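Serine-pyruvate aminotransferase (AgxT) (PDB 3ZRR) probably transfers amino groups between serine or alanine and small keto acids such as pyruvate and glyoxylate, using pyridoxal 5'-phosphate as cofactor. Local coordinates at residues A[321-326]-A[350-355]. Numbering follows the deposited sequence. Where two conformers were deposited one is given.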
ATOM      1  N   GLU A 321     -16.824 -12.895  11.364  1.00 73.58           N
ATOM      2  CA  GLU A 321     -16.553 -12.831  12.804  1.00 65.95           C
ATOM      3  C   GLU A 321     -15.077 -12.816  13.209  1.00 63.25           C
ATOM      4  O   GLU A 321     -14.759 -13.042  14.381  1.00 68.12           O
ATOM      5  CB  GLU A 321     -17.298 -13.960  13.529  1.00 63.72           C
ATOM      6  CG  GLU A 321     -18.830 -13.860  13.443  1.00 73.70           C
ATOM      7  CD  GLU A 321     -19.450 -13.033  14.566  1.00 74.83           C
ATOM      8  OE1 GLU A 321     -18.766 -12.143  15.118  1.00 75.04           O
ATOM      9  OE2 GLU A 321     -20.631 -13.282  14.906  1.00 70.91           O
ATOM     10  N   GLY A 322     -14.184 -12.548  12.257  1.00 56.38           N
ATOM     11  CA  GLY A 322     -12.749 -12.381  12.554  1.00 51.22           C
ATOM     12  C   GLY A 322     -12.028 -13.628  13.050  1.00 59.54           C
ATOM     13  O   GLY A 322     -11.029 -13.519  13.763  1.00 56.01           O
ATOM     14  N   VAL A 323     -12.535 -14.805  12.673  1.00 56.01           N
ATOM     15  CA  VAL A 323     -11.963 -16.104  13.062  1.00 53.39           C
ATOM     16  C   VAL A 323     -11.437 -16.889  11.837  1.00 54.67           C
ATOM     17  O   VAL A 323     -11.673 -16.478  10.700  1.00 63.39           O
ATOM     18  CB  VAL A 323     -12.976 -16.950  13.909  1.00 47.56           C
ATOM     19  CG1 VAL A 323     -13.162 -16.310  15.265  1.00 44.20           C
ATOM     20  CG2 VAL A 323     -14.335 -17.058  13.237  1.00 47.68           C
ATOM     21  N   GLU A 324     -10.715 -17.993  12.066  1.00 49.74           N
ATOM     22  CA  GLU A 324     -10.268 -18.863  10.974  0.60 50.56           C
ATOM     23  C   GLU A 324     -10.852 -20.270  11.134  1.00 49.49           C
ATOM     24  O   GLU A 324     -10.172 -21.198  11.572  1.00 36.31           O
ATOM     25  CB  GLU A 324      -8.740 -18.908  10.878  0.60 57.57           C
ATOM     26  CG  GLU A 324      -8.221 -19.663   9.649  0.60 70.12           C
ATOM     27  CD  GLU A 324      -6.802 -20.224   9.799  0.60 81.56           C
ATOM     28  OE1 GLU A 324      -6.082 -19.828  10.744  0.60 82.29           O
ATOM     29  OE2 GLU A 324      -6.406 -21.068   8.959  0.60 78.25           O
ATOM     30  N   PHE A 325     -12.135 -20.404  10.787  1.00 48.16           N
ATOM     31  CA  PHE A 325     -12.852 -21.689  10.846  1.00 45.87           C
ATOM     32  C   PHE A 325     -13.000 -22.306   9.456  1.00 45.80           C
ATOM     33  O   PHE A 325     -13.162 -21.588   8.458  1.00 43.82           O
ATOM     34  CB  PHE A 325     -14.252 -21.582  11.498  1.00 38.90           C
ATOM     35  CG  PHE A 325     -14.251 -21.076  12.925  1.00 35.19           C
ATOM     36  CD1 PHE A 325     -13.068 -20.956  13.656  1.00 34.58           C
ATOM     37  CD2 PHE A 325     -15.451 -20.715  13.538  1.00 34.63           C
ATOM     38  CE1 PHE A 325     -13.076 -20.458  14.962  1.00 36.16           C
ATOM     39  CE2 PHE A 325     -15.469 -20.223  14.861  1.00 35.10           C
ATOM     40  CZ  PHE A 325     -14.287 -20.104  15.568  1.00 34.47           C
ATOM     41  N   ALA A 326     -12.975 -23.640   9.416  1.00 39.24           N
ATOM     42  CA  ALA A 326     -12.961 -24.406   8.183  1.00 39.63           C
ATOM     43  C   ALA A 326     -13.755 -25.702   8.377  1.00 40.82           C
ATOM     44  O   ALA A 326     -13.954 -26.131   9.520  1.00 41.95           O
ATOM     45  CB  ALA A 326     -11.495 -24.712   7.777  1.00 39.44           C
ATOM     46  N   ILE A 350      -9.443 -15.853  22.799  1.00 35.29           N
ATOM     47  CA  ILE A 350     -10.667 -15.316  23.397  0.60 36.19           C
ATOM     48  C   ILE A 350     -11.775 -15.174  22.357  1.00 35.13           C
ATOM     49  O   ILE A 350     -12.905 -15.615  22.583  1.00 33.22           O
ATOM     50  CB  ILE A 350     -10.420 -13.934  24.067  0.60 40.09           C
ATOM     51  CG1 ILE A 350      -9.538 -14.078  25.305  0.60 46.53           C
ATOM     52  CG2 ILE A 350     -11.723 -13.280  24.470  0.60 44.95           C
ATOM     53  CD1 ILE A 350     -10.240 -14.677  26.537  0.60 42.12           C
ATOM     54  N   ILE A 351     -11.453 -14.554  21.220  1.00 35.49           N
ATOM     55  CA  ILE A 351     -12.446 -14.325  20.170  0.60 35.52           C
ATOM     56  C   ILE A 351     -13.016 -15.656  19.662  1.00 36.80           C
ATOM     57  O   ILE A 351     -14.238 -15.823  19.576  1.00 37.33           O
ATOM     58  CB  ILE A 351     -11.873 -13.512  18.976  0.60 35.58           C
ATOM     59  CG1 ILE A 351     -11.512 -12.083  19.387  0.60 38.52           C
ATOM     60  CG2 ILE A 351     -12.879 -13.460  17.826  0.60 37.26           C
ATOM     61  CD1 ILE A 351     -10.749 -11.309  18.277  0.60 33.39           C
ATOM     62  N   ALA A 352     -12.135 -16.601  19.326  1.00 33.58           N
ATOM     63  CA  ALA A 352     -12.600 -17.867  18.757  1.00 32.86           C
ATOM     64  C   ALA A 352     -13.578 -18.570  19.707  1.00 30.85           C
ATOM     65  O   ALA A 352     -14.653 -18.988  19.297  1.00 32.50           O
ATOM     66  CB  ALA A 352     -11.419 -18.783  18.404  1.00 31.40           C
ATOM     67  N   ILE A 353     -13.215 -18.671  20.976  1.00 30.73           N
ATOM     68  CA  ILE A 353     -14.095 -19.357  21.935  1.00 33.16           C
ATOM     69  C   ILE A 353     -15.399 -18.567  22.170  1.00 35.54           C
ATOM     70  O   ILE A 353     -16.492 -19.154  22.235  1.00 33.54           O
ATOM     71  CB  ILE A 353     -13.345 -19.701  23.212  1.00 32.38           C
ATOM     72  CG1 ILE A 353     -12.235 -20.712  22.894  1.00 36.68           C
ATOM     73  CG2 ILE A 353     -14.263 -20.281  24.280  1.00 32.36           C
ATOM     74  CD1 ILE A 353     -12.766 -22.092  22.460  1.00 34.36           C
ATOM     75  N   SER A 354     -15.295 -17.241  22.240  1.00 31.47           N
ATOM     76  CA  SER A 354     -16.500 -16.424  22.367  1.00 34.32           C
ATOM     77  C   SER A 354     -17.444 -16.585  21.183  1.00 38.05           C
ATOM     78  O   SER A 354     -18.642 -16.776  21.366  1.00 38.77           O
ATOM     79  CB  SER A 354     -16.154 -14.948  22.532  1.00 35.65           C
ATOM     80  OG  SER A 354     -17.348 -14.241  22.845  1.00 46.63           O
ATOM     81  N   VAL A 355     -16.902 -16.503  19.969  1.00 37.21           N
ATOM     82  CA  VAL A 355     -17.694 -16.684  18.749  1.00 34.29           C
ATOM     83  C   VAL A 355     -18.314 -18.085  18.758  1.00 38.18           C
ATOM     84  O   VAL A 355     -19.470 -18.266  18.393  1.00 39.19           O
ATOM     85  CB  VAL A 355     -16.831 -16.430  17.471  1.00 36.93           C
ATOM     86  CG1 VAL A 355     -17.523 -16.918  16.205  1.00 46.61           C
ATOM     87  CG2 VAL A 355     -16.526 -14.956  17.330  1.00 42.41           C
TER
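The ring of Phe-325 meets the helix with its edge: CZ points at the backbone O of Ala-352, 3.9 Å away and close to the ring plane. On one face of the Phe-325 ring sits Val-323 CG2, 3.6 Å above the plane and over its centre. Phe-325 CE1 leans on Ala-352 CB at 4.2 Å. The CE2 corner meets CG1 of Val-355, which comes in obliquely. With its CG2 spent on the ring, Val-323 sends CG1 to the helix; chi1 of -69° sets that methyl anti to the carbonyl carbon, where it lies 3.8 Å from Ile-351 CG2 and 3.9 Å from Ala-352 CA, with Val-355 CG2 a little farther off. Both methyls of Val-355 are used as well: CG1 reaches 4.0 Å from Glu-321 CB besides the ring, and CG2 packs against Glu-321 O. With an alanine in place of Val-355, the CE2 corner of Phe-325 and Glu-321 CB would probably lose the methyl they rest on, and a gap would be likely to open between loop and helix. Glu-321 O, touched by methyls of Ile-351 and Val-355, accepts a hydrogen bond from Asn-347 ND2 of a second subunit, so the contact borders a subunit interface. Farther along, Phe-325 also packs on Phe-336 and Ile-338 of the neighbouring strand 335-339. The loop leading into strand 325-327, outermost in this chain of the small four-stranded antiparallel sheet, lies against helix 346-363 together with Phe-325 of that strand, joined by van der Waals contacts. That sheet with its covering helices is consistent with the small C-terminal domain of fold type I pyridoxal-phosphate enzymes, to which class-V aminotransferases belong.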